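Local atomic coordinates of fiber protein (Human adenovirus 16, PDB entry 3CNC), a protein that forms the trimeric knob domain at the end of the adenovirus fiber and probably attaches the virus to its host-cell receptor, CD46. Residues T79-N84 and V204-S209; N110-D115 and G122-A127; T135-I140 and S214-D219. All coordinates share one frame; numbering follows the deposited sequence.

The three contacts are spread over the antiparallel beta-sandwich of one knob subunit. Contact 1 (79-84 with 204-209) joins two loops on the opposite side of the chain's centre from the other two; its centre lies about 31 Å from that of contact 2 and about 32 Å from that of contact 3. Contacts 2 (110-115 with 122-127) and 3 (135-140 with 214-219), with centres about 21 Å apart, both reach the six-stranded sheet, through strands 112-115 and 211-216. Along the chain contact 2 is nested within contact 1 and closes before contact 3 opens, whereas contacts 1 and 3 interleave. Lys114 of contact 2 meets Asp219 of a neighbouring subunit, tying both regions to trimer assembly.

Contact 1 of 3, residues T79-N84 and V204-S209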
loop_
_atom_site.group_PDB
_atom_site.type_symbol
_atom_site.label_atom_id
_atom_site.label_comp_id
_atom_site.label_asym_id
_atom_site.label_seq_id
_atom_site.Cartn_x
_atom_site.Cartn_y
_atom_site.Cartn_z
ATOM N N THR A 79 26.730 8.186 -8.034
ATOM C CA THR A 79 27.853 7.270 -8.112
ATOM C C THR A 79 27.676 6.183 -7.067
ATOM O O THR A 79 28.213 5.081 -7.203
ATOM C CB THR A 79 29.175 8.005 -7.854
ATOM O OG1 THR A 79 29.413 8.930 -8.918
ATOM C CG2 THR A 79 30.328 7.025 -7.776
ATOM N N LEU A 80 26.905 6.503 -6.032
ATOM C CA LEU A 80 26.652 5.584 -4.934
ATOM C C LEU A 80 26.437 4.136 -5.333
ATOM O O LEU A 80 26.838 3.229 -4.602
ATOM C CB LEU A 80 25.444 6.056 -4.123
ATOM C CG LEU A 80 25.656 7.267 -3.220
ATOM C CD1 LEU A 80 24.312 7.773 -2.737
ATOM C CD2 LEU A 80 26.558 6.888 -2.046
ATOM N N PHE A 81 25.815 3.906 -6.485
ATOM C CA PHE A 81 25.540 2.540 -6.910
ATOM C C PHE A 81 26.609 1.832 -7.729
ATOM O O PHE A 81 26.314 0.912 -8.496
ATOM C CB PHE A 81 24.185 2.481 -7.622
ATOM C CG PHE A 81 23.002 2.548 -6.679
ATOM C CD1 PHE A 81 21.703 2.534 -7.169
ATOM C CD2 PHE A 81 23.190 2.607 -5.299
ATOM C CE1 PHE A 81 20.614 2.577 -6.302
ATOM C CE2 PHE A 81 22.102 2.651 -4.427
ATOM C CZ PHE A 81 20.814 2.635 -4.931
ATOM N N LYS A 82 27.855 2.260 -7.563
ATOM C CA LYS A 82 28.960 1.609 -8.243
ATOM C C LYS A 82 29.502 0.623 -7.214
ATOM O O LYS A 82 30.500 -0.059 -7.450
ATOM C CB LYS A 82 30.038 2.616 -8.647
ATOM C CG LYS A 82 29.540 3.665 -9.623
ATOM C CD LYS A 82 30.591 4.037 -10.664
ATOM C CE LYS A 82 31.831 4.673 -10.042
ATOM N NZ LYS A 82 32.787 5.141 -11.091
ATOM N N ASN A 83 28.822 0.572 -6.068
ATOM C CA ASN A 83 29.153 -0.330 -4.961
ATOM C C ASN A 83 27.990 -1.306 -4.837
ATOM O O ASN A 83 26.878 -0.997 -5.264
ATOM C CB ASN A 83 29.296 0.447 -3.654
ATOM C CG ASN A 83 30.283 1.589 -3.760
ATOM O OD1 ASN A 83 31.468 1.377 -4.011
ATOM N ND2 ASN A 83 29.797 2.812 -3.570
ATOM N N ASN A 84 28.231 -2.473 -4.249
ATOM C CA ASN A 84 27.174 -3.472 -4.110
ATOM C C ASN A 84 26.433 -3.419 -2.774
ATOM O O ASN A 84 25.425 -4.104 -2.592
ATOM C CB ASN A 84 27.743 -4.880 -4.299
ATOM C CG ASN A 84 28.628 -5.310 -3.143
ATOM O OD1 ASN A 84 28.707 -6.497 -2.822
ATOM N ND2 ASN A 84 29.306 -4.346 -2.516
ATOM N N VAL A 204 25.256 7.193 -13.024
ATOM C CA VAL A 204 23.881 7.121 -13.524
ATOM C C VAL A 204 22.943 7.711 -12.479
ATOM O O VAL A 204 23.116 7.467 -11.286
ATOM C CB VAL A 204 23.455 5.656 -13.781
ATOM C CG1 VAL A 204 22.177 5.620 -14.610
ATOM C CG2 VAL A 204 24.574 4.903 -14.480
ATOM N N THR A 205 21.950 8.476 -12.922
ATOM C CA THR A 205 21.005 9.084 -11.988
ATOM C C THR A 205 20.335 8.073 -11.059
ATOM O O THR A 205 19.687 7.127 -11.506
ATOM C CB THR A 205 19.907 9.857 -12.717
ATOM O OG1 THR A 205 20.491 10.961 -13.414
ATOM C CG2 THR A 205 18.882 10.388 -11.713
ATOM N N LEU A 206 20.500 8.289 -9.762
ATOM C CA LEU A 206 19.934 7.409 -8.743
ATOM C C LEU A 206 18.428 7.653 -8.600
ATOM O O LEU A 206 17.992 8.744 -8.234
ATOM C CB LEU A 206 20.652 7.644 -7.406
ATOM C CG LEU A 206 20.044 7.090 -6.117
ATOM C CD1 LEU A 206 19.855 5.600 -6.230
ATOM C CD2 LEU A 206 20.960 7.414 -4.951
ATOM N N ILE A 207 17.650 6.621 -8.904
ATOM C CA ILE A 207 16.197 6.698 -8.829
ATOM C C ILE A 207 15.630 5.536 -8.015
ATOM O O ILE A 207 15.821 4.371 -8.372
ATOM C CB ILE A 207 15.557 6.638 -10.247
ATOM C CG1 ILE A 207 16.070 7.798 -11.106
ATOM C CG2 ILE A 207 14.020 6.683 -10.145
ATOM C CD1 ILE A 207 15.589 7.748 -12.556
ATOM N N THR A 208 14.959 5.848 -6.909
ATOM C CA THR A 208 14.322 4.796 -6.104
ATOM C C THR A 208 12.873 4.820 -6.568
ATOM O O THR A 208 12.276 5.893 -6.689
ATOM C CB THR A 208 14.381 5.079 -4.564
ATOM O OG1 THR A 208 13.697 6.299 -4.267
ATOM C CG2 THR A 208 15.846 5.200 -4.084
ATOM N N SER A 209 12.311 3.658 -6.875
ATOM C CA SER A 209 10.931 3.644 -7.325
ATOM C C SER A 209 10.022 3.943 -6.128
ATOM O O SER A 209 10.415 3.776 -4.964
ATOM C CB SER A 209 10.572 2.301 -7.980
ATOM O OG SER A 209 10.649 1.219 -7.071
#
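Leu206 packs against Leu80 and Phe81 where two long loops meet in the beta-sandwich of the knob: residues 79-84 precede strand 85-94, and residues 204-209 lead into strand 211-216. The contact between the segments is wholly apolar; no hydrogen bond crosses it. A chi1 of 166° swings the Leu206 side chain toward 79-84, and the fork at CG gives each methyl its own partner. CD2 meets CD1 of Leu80 at 4.0 Å, while CD1 approaches the CE1 and CZ side of the Phe81 ring obliquely; this approach is modelled too close to be taken literally. The side chains of Leu206 and Phe81 run at about a right angle. Phe81 also touches Leu168 and Leu193 of the four-stranded sheet and stacks edge-to-face with Tyr158, so the contact continues into the buried core.

The polar bonds run within 79-84 or to residues outside the two segments. Leu206 N is bonded to Asn78 OD1, and its backbone also pairs with Gly72 at the end of strand 63-72. Within 79-84, a type I beta-turn is closed by Lys82 N and Thr79 O, 2.9 Å apart. Asn83 ND2 adds a bent bond (137°) to Leu80 O at 3.2 Å, the donor standing above the carbonyl plane.

Contact 2 of 3, residues N110-D115 and G122-A127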
loop_
_atom_site.group_PDB
_atom_site.type_symbol
_atom_site.label_atom_id
_atom_site.label_comp_id
_atom_site.label_asym_id
_atom_site.label_seq_id
_atom_site.Cartn_x
_atom_site.Cartn_y
_atom_site.Cartn_z
ATOM N N ASN A 110 11.075 23.511 3.747
ATOM C CA ASN A 110 9.886 23.027 4.444
ATOM C C ASN A 110 8.805 22.555 3.474
ATOM O O ASN A 110 8.706 23.037 2.346
ATOM C CB ASN A 110 9.329 24.113 5.386
ATOM C CG ASN A 110 8.228 23.583 6.325
ATOM O OD1 ASN A 110 8.363 22.512 6.931
ATOM N ND2 ASN A 110 7.143 24.344 6.453
ATOM N N LEU A 111 8.021 21.580 3.921
ATOM C CA LEU A 111 6.932 21.025 3.129
ATOM C C LEU A 111 5.811 22.048 3.173
ATOM O O LEU A 111 5.878 23.004 3.937
ATOM C CB LEU A 111 6.438 19.714 3.754
ATOM C CG LEU A 111 7.419 18.547 3.918
ATOM C CD1 LEU A 111 6.818 17.521 4.877
ATOM C CD2 LEU A 111 7.726 17.907 2.561
ATOM N N ASN A 112 4.787 21.862 2.349
ATOM C CA ASN A 112 3.652 22.767 2.372
ATOM C C ASN A 112 2.451 22.099 1.716
ATOM O O ASN A 112 2.549 20.960 1.267
ATOM C CB ASN A 112 3.993 24.086 1.687
ATOM C CG ASN A 112 3.298 25.267 2.337
ATOM O OD1 ASN A 112 2.069 25.324 2.404
ATOM N ND2 ASN A 112 4.083 26.218 2.827
ATOM N N PHE A 113 1.319 22.790 1.665
ATOM C CA PHE A 113 0.107 22.215 1.096
ATOM C C PHE A 113 0.129 22.095 -0.410
ATOM O O PHE A 113 0.994 22.651 -1.077
ATOM C CB PHE A 113 -1.111 23.031 1.527
ATOM C CG PHE A 113 -1.322 23.051 3.006
ATOM C CD1 PHE A 113 -1.684 24.226 3.655
ATOM C CD2 PHE A 113 -1.141 21.896 3.761
ATOM C CE1 PHE A 113 -1.856 24.251 5.037
ATOM C CE2 PHE A 113 -1.311 21.913 5.142
ATOM C CZ PHE A 113 -1.669 23.092 5.781
ATOM N N LYS A 114 -0.836 21.359 -0.938
ATOM C CA LYS A 114 -0.932 21.160 -2.364
ATOM C C LYS A 114 -1.602 22.340 -3.043
ATOM O O LYS A 114 -2.695 22.761 -2.666
ATOM C CB LYS A 114 -1.721 19.889 -2.671
ATOM C CG LYS A 114 -2.083 19.730 -4.128
ATOM C CD LYS A 114 -2.815 18.427 -4.351
ATOM C CE LYS A 114 -3.467 18.368 -5.737
ATOM N NZ LYS A 114 -2.471 18.335 -6.858
ATOM N N ASP A 115 -0.916 22.879 -4.040
ATOM C CA ASP A 115 -1.423 23.982 -4.841
ATOM C C ASP A 115 -1.138 23.499 -6.259
ATOM O O ASP A 115 -0.117 23.844 -6.856
ATOM C CB ASP A 115 -0.655 25.269 -4.538
ATOM C CG ASP A 115 -1.335 26.494 -5.111
ATOM O OD1 ASP A 115 -0.866 27.620 -4.839
ATOM O OD2 ASP A 115 -2.342 26.329 -5.830
ATOM N N GLY A 122 3.267 30.611 1.488
ATOM C CA GLY A 122 2.767 31.278 2.671
ATOM C C GLY A 122 3.038 30.465 3.917
ATOM O O GLY A 122 3.440 29.305 3.833
ATOM N N THR A 123 2.817 31.074 5.075
ATOM C CA THR A 123 3.051 30.401 6.345
ATOM C C THR A 123 1.970 29.389 6.687
ATOM O O THR A 123 0.775 29.672 6.583
ATOM C CB THR A 123 3.149 31.413 7.502
ATOM O OG1 THR A 123 4.319 32.222 7.329
ATOM C CG2 THR A 123 3.224 30.690 8.839
ATOM N N ILE A 124 2.405 28.200 7.088
ATOM C CA ILE A 124 1.481 27.150 7.473
ATOM C C ILE A 124 1.259 27.270 8.965
ATOM O O ILE A 124 2.211 27.354 9.740
ATOM C CB ILE A 124 2.043 25.730 7.186
ATOM C CG1 ILE A 124 1.989 25.434 5.689
ATOM C CG2 ILE A 124 1.234 24.681 7.947
ATOM C CD1 ILE A 124 2.435 24.036 5.339
ATOM N N THR A 125 -0.002 27.305 9.366
ATOM C CA THR A 125 -0.307 27.372 10.779
ATOM C C THR A 125 -0.641 25.952 11.196
ATOM O O THR A 125 -1.787 25.511 11.120
ATOM C CB THR A 125 -1.493 28.292 11.068
ATOM O OG1 THR A 125 -1.213 29.598 10.559
ATOM C CG2 THR A 125 -1.730 28.390 12.572
ATOM N N SER A 126 0.398 25.231 11.594
ATOM C CA SER A 126 0.285 23.855 12.043
ATOM C C SER A 126 -0.085 22.805 11.002
ATOM O O SER A 126 -1.089 22.900 10.293
ATOM C CB SER A 126 -0.689 23.746 13.218
ATOM O OG SER A 126 -0.714 22.412 13.696
ATOM N N ALA A 127 0.766 21.791 10.949
ATOM C CA ALA A 127 0.618 20.648 10.071
ATOM C C ALA A 127 0.721 19.465 11.040
ATOM O O ALA A 127 1.115 18.359 10.665
ATOM C CB ALA A 127 1.770 20.623 9.065
#
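The Phe113 ring takes the Ile124 CD1 methyl squarely over one face, 4.2 Å from its centroid and only 6° off the ring normal, a clear CH-pi contact. Near the rim of the same ring, CZ meets the CG2 branch of Ile124 at 4.0 Å. The second flat group, the Asn112 amide, packs on the same isoleucine, whose CD1 is 3.4 Å from Asn112 CG. Ile124 reaches both because its chain is extended (chi2 -176°), carrying CD1 away from its own backbone.

Asn112 OD1 accepts the N-H of Phe113 at 2.7 Å in the carbonyl plane, on a lone pair, and ND2 makes a weak bond of 3.3 Å to Gly122 O. Asn112 pairs through its backbone with Trp31 of strand 29-31, and Phe113 with Ala120 just beyond strand 118-119. After these short antiparallel strands, 112-115 and 118-119, the 122-127 loop doubles back over the end of the knob's beta-sandwich sheet. The chemistry is thus divided: the amide spends an in-plane oxygen lone pair on its own strand, which fixes its rotation, and packs against hydrocarbon, while one weak bond joins it to the returning loop.

Contact 3 of 3, residues T135-I140 and S214-D219; sequences TAYPFI and SYIRED
Ala136, Tyr137, Tyr215 and Ile216 form a buried, largely apolar cluster in which the loop 135-140 lies against the end of strand 211-216. At its centre Ala136 CB meets Ile216 CB at 3.9 Å. The same alanine methyl stands over one face of the Tyr137 ring, so one methyl touches both the ring face of its neighbour and the isoleucine. On the strand side, Tyr137 CE1 lies 3.8 Å from Tyr215 CB and 4.0 Å from Ile216 CB, and the two tyrosine side chains cross at about a right angle. Tyr215 meets Tyr137 mainly through CA and CB: its CG sits between the backbone N and the carbonyl carbon (chi1 62°), and the ring leads away to place its hydroxyl on Phe130 O.

Farther out, the Tyr137 ring comes edge-on to the strand backbone. Ile216 N lies in the ring plane and donates to Tyr137 OH at 2.9 Å along an almost straight path (168°). Ile216 O is near the ring edge too, 3.4 Å from CE1. The hydroxyl has a second hydrogen-bond partner in Tyr67 OH of the third subunit, so this buried oxygen links the strand backbone to a neighbouring molecule.

Beyond the cluster, Tyr215 and Arg217 pair through their backbones with Ile64 and Gly62, whereas Ile216 directs its N-H toward the loop, and the Arg217 side chain makes a salt bridge to Glu26 of the third subunit. Strand 211-216 is the outermost strand of its beta-sandwich sheet within this subunit, its backbone bonded on the side away from strand 63-72 by a tyrosine hydroxyl, at the subunit interface of the trimeric adenovirus knob.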
loop_
_atom_site.group_PDB
_atom_site.type_symbol
_atom_site.label_atom_id
_atom_site.label_comp_id
_atom_site.label_asym_id
_atom_site.label_seq_id
_atom_site.Cartn_x
_atom_site.Cartn_y
_atom_site.Cartn_z
ATOM N N THR A 135 1.093 8.525 20.412
ATOM C CA THR A 135 0.432 7.501 21.213
ATOM C C THR A 135 0.764 6.146 20.582
ATOM O O THR A 135 1.137 5.204 21.279
ATOM C CB THR A 135 -1.125 7.651 21.245
ATOM O OG1 THR A 135 -1.492 8.964 21.687
ATOM C CG2 THR A 135 -1.730 6.646 22.209
ATOM N N ALA A 136 0.641 6.053 19.260
ATOM C CA ALA A 136 0.931 4.800 18.558
ATOM C C ALA A 136 2.429 4.548 18.433
ATOM O O ALA A 136 2.898 3.420 18.596
ATOM C CB ALA A 136 0.305 4.814 17.156
ATOM N N TYR A 137 3.173 5.602 18.125
ATOM C CA TYR A 137 4.615 5.490 17.956
ATOM C C TYR A 137 5.271 6.436 18.959
ATOM O O TYR A 137 5.486 7.608 18.674
ATOM C CB TYR A 137 4.972 5.866 16.523
ATOM C CG TYR A 137 3.997 5.309 15.491
ATOM C CD1 TYR A 137 3.130 6.148 14.789
ATOM C CD2 TYR A 137 3.943 3.946 15.230
ATOM C CE1 TYR A 137 2.235 5.628 13.840
ATOM C CE2 TYR A 137 3.057 3.415 14.297
ATOM C CZ TYR A 137 2.209 4.252 13.605
ATOM O OH TYR A 137 1.341 3.705 12.691
ATOM N N PRO A 138 5.597 5.927 20.155
ATOM C CA PRO A 138 6.217 6.723 21.223
ATOM C C PRO A 138 7.706 6.971 21.069
ATOM O O PRO A 138 8.390 6.292 20.310
ATOM C CB PRO A 138 5.936 5.905 22.496
ATOM C CG PRO A 138 4.953 4.812 22.062
ATOM C CD PRO A 138 5.335 4.557 20.623
ATOM N N PHE A 139 8.194 7.962 21.806
ATOM C CA PHE A 139 9.609 8.276 21.818
ATOM C C PHE A 139 10.290 7.439 22.909
ATOM O O PHE A 139 9.650 7.054 23.902
ATOM C CB PHE A 139 9.830 9.763 22.102
ATOM C CG PHE A 139 9.643 10.648 20.894
ATOM C CD1 PHE A 139 8.427 11.282 20.657
ATOM C CD2 PHE A 139 10.697 10.857 20.002
ATOM C CE1 PHE A 139 8.262 12.117 19.551
ATOM C CE2 PHE A 139 10.542 11.689 18.895
ATOM C CZ PHE A 139 9.323 12.322 18.668
ATOM N N ILE A 140 11.571 7.139 22.709
ATOM C CA ILE A 140 12.345 6.375 23.691
ATOM C C ILE A 140 12.374 7.154 25.001
ATOM O O ILE A 140 12.722 8.338 25.017
ATOM C CB ILE A 140 13.792 6.185 23.236
ATOM C CG1 ILE A 140 13.841 5.202 22.072
ATOM C CG2 ILE A 140 14.643 5.720 24.413
ATOM C CD1 ILE A 140 15.198 5.099 21.443
ATOM N N SER A 214 1.627 3.655 5.272
ATOM C CA SER A 214 0.615 4.374 6.062
ATOM C C SER A 214 0.971 4.318 7.545
ATOM O O SER A 214 1.681 3.412 7.975
ATOM C CB SER A 214 -0.773 3.756 5.874
ATOM O OG SER A 214 -1.284 4.043 4.593
ATOM N N TYR A 215 0.479 5.281 8.316
ATOM C CA TYR A 215 0.736 5.300 9.748
ATOM C C TYR A 215 -0.379 6.030 10.501
ATOM O O TYR A 215 -1.054 6.874 9.920
ATOM C CB TYR A 215 2.112 5.935 10.031
ATOM C CG TYR A 215 2.271 7.385 9.612
ATOM C CD1 TYR A 215 1.710 8.415 10.362
ATOM C CD2 TYR A 215 3.027 7.727 8.482
ATOM C CE1 TYR A 215 1.904 9.750 10.011
ATOM C CE2 TYR A 215 3.223 9.064 8.116
ATOM C CZ TYR A 215 2.669 10.067 8.884
ATOM O OH TYR A 215 2.913 11.385 8.571
ATOM N N ILE A 216 -0.590 5.680 11.773
ATOM C CA ILE A 216 -1.624 6.323 12.599
ATOM C C ILE A 216 -1.179 7.768 12.794
ATOM O O ILE A 216 -0.034 8.021 13.185
ATOM C CB ILE A 216 -1.751 5.679 14.016
ATOM C CG1 ILE A 216 -1.874 4.147 13.927
ATOM C CG2 ILE A 216 -2.944 6.273 14.741
ATOM C CD1 ILE A 216 -2.904 3.678 12.987
ATOM N N ARG A 217 -2.075 8.718 12.561
ATOM C CA ARG A 217 -1.687 10.114 12.677
ATOM C C ARG A 217 -1.997 10.821 13.982
ATOM O O ARG A 217 -2.910 10.453 14.716
ATOM C CB ARG A 217 -2.278 10.915 11.508
ATOM C CG ARG A 217 -3.768 11.200 11.579
ATOM C CD ARG A 217 -4.228 11.947 10.325
ATOM N NE ARG A 217 -5.642 12.283 10.400
ATOM C CZ ARG A 217 -6.126 13.345 11.035
ATOM N NH1 ARG A 217 -5.298 14.196 11.642
ATOM N NH2 ARG A 217 -7.440 13.538 11.097
ATOM N N GLU A 218 -1.215 11.853 14.269
ATOM C CA GLU A 218 -1.400 12.650 15.469
ATOM C C GLU A 218 -2.664 13.495 15.268
ATOM O O GLU A 218 -3.047 13.765 14.135
ATOM C CB GLU A 218 -0.182 13.553 15.668
ATOM C CG GLU A 218 -0.317 14.575 16.764
ATOM C CD GLU A 218 0.229 14.102 18.095
ATOM O OE1 GLU A 218 0.740 12.955 18.168
ATOM O OE2 GLU A 218 0.151 14.895 19.073
ATOM N N ASP A 219 -3.314 13.898 16.356
ATOM C CA ASP A 219 -4.513 14.728 16.247
ATOM C C ASP A 219 -4.091 16.129 15.817
ATOM O O ASP A 219 -2.923 16.504 15.965
ATOM C CB ASP A 219 -5.242 14.799 17.589
ATOM C CG ASP A 219 -5.724 13.438 18.062
ATOM O OD1 ASP A 219 -5.696 13.190 19.290
ATOM O OD2 ASP A 219 -6.134 12.625 17.207
#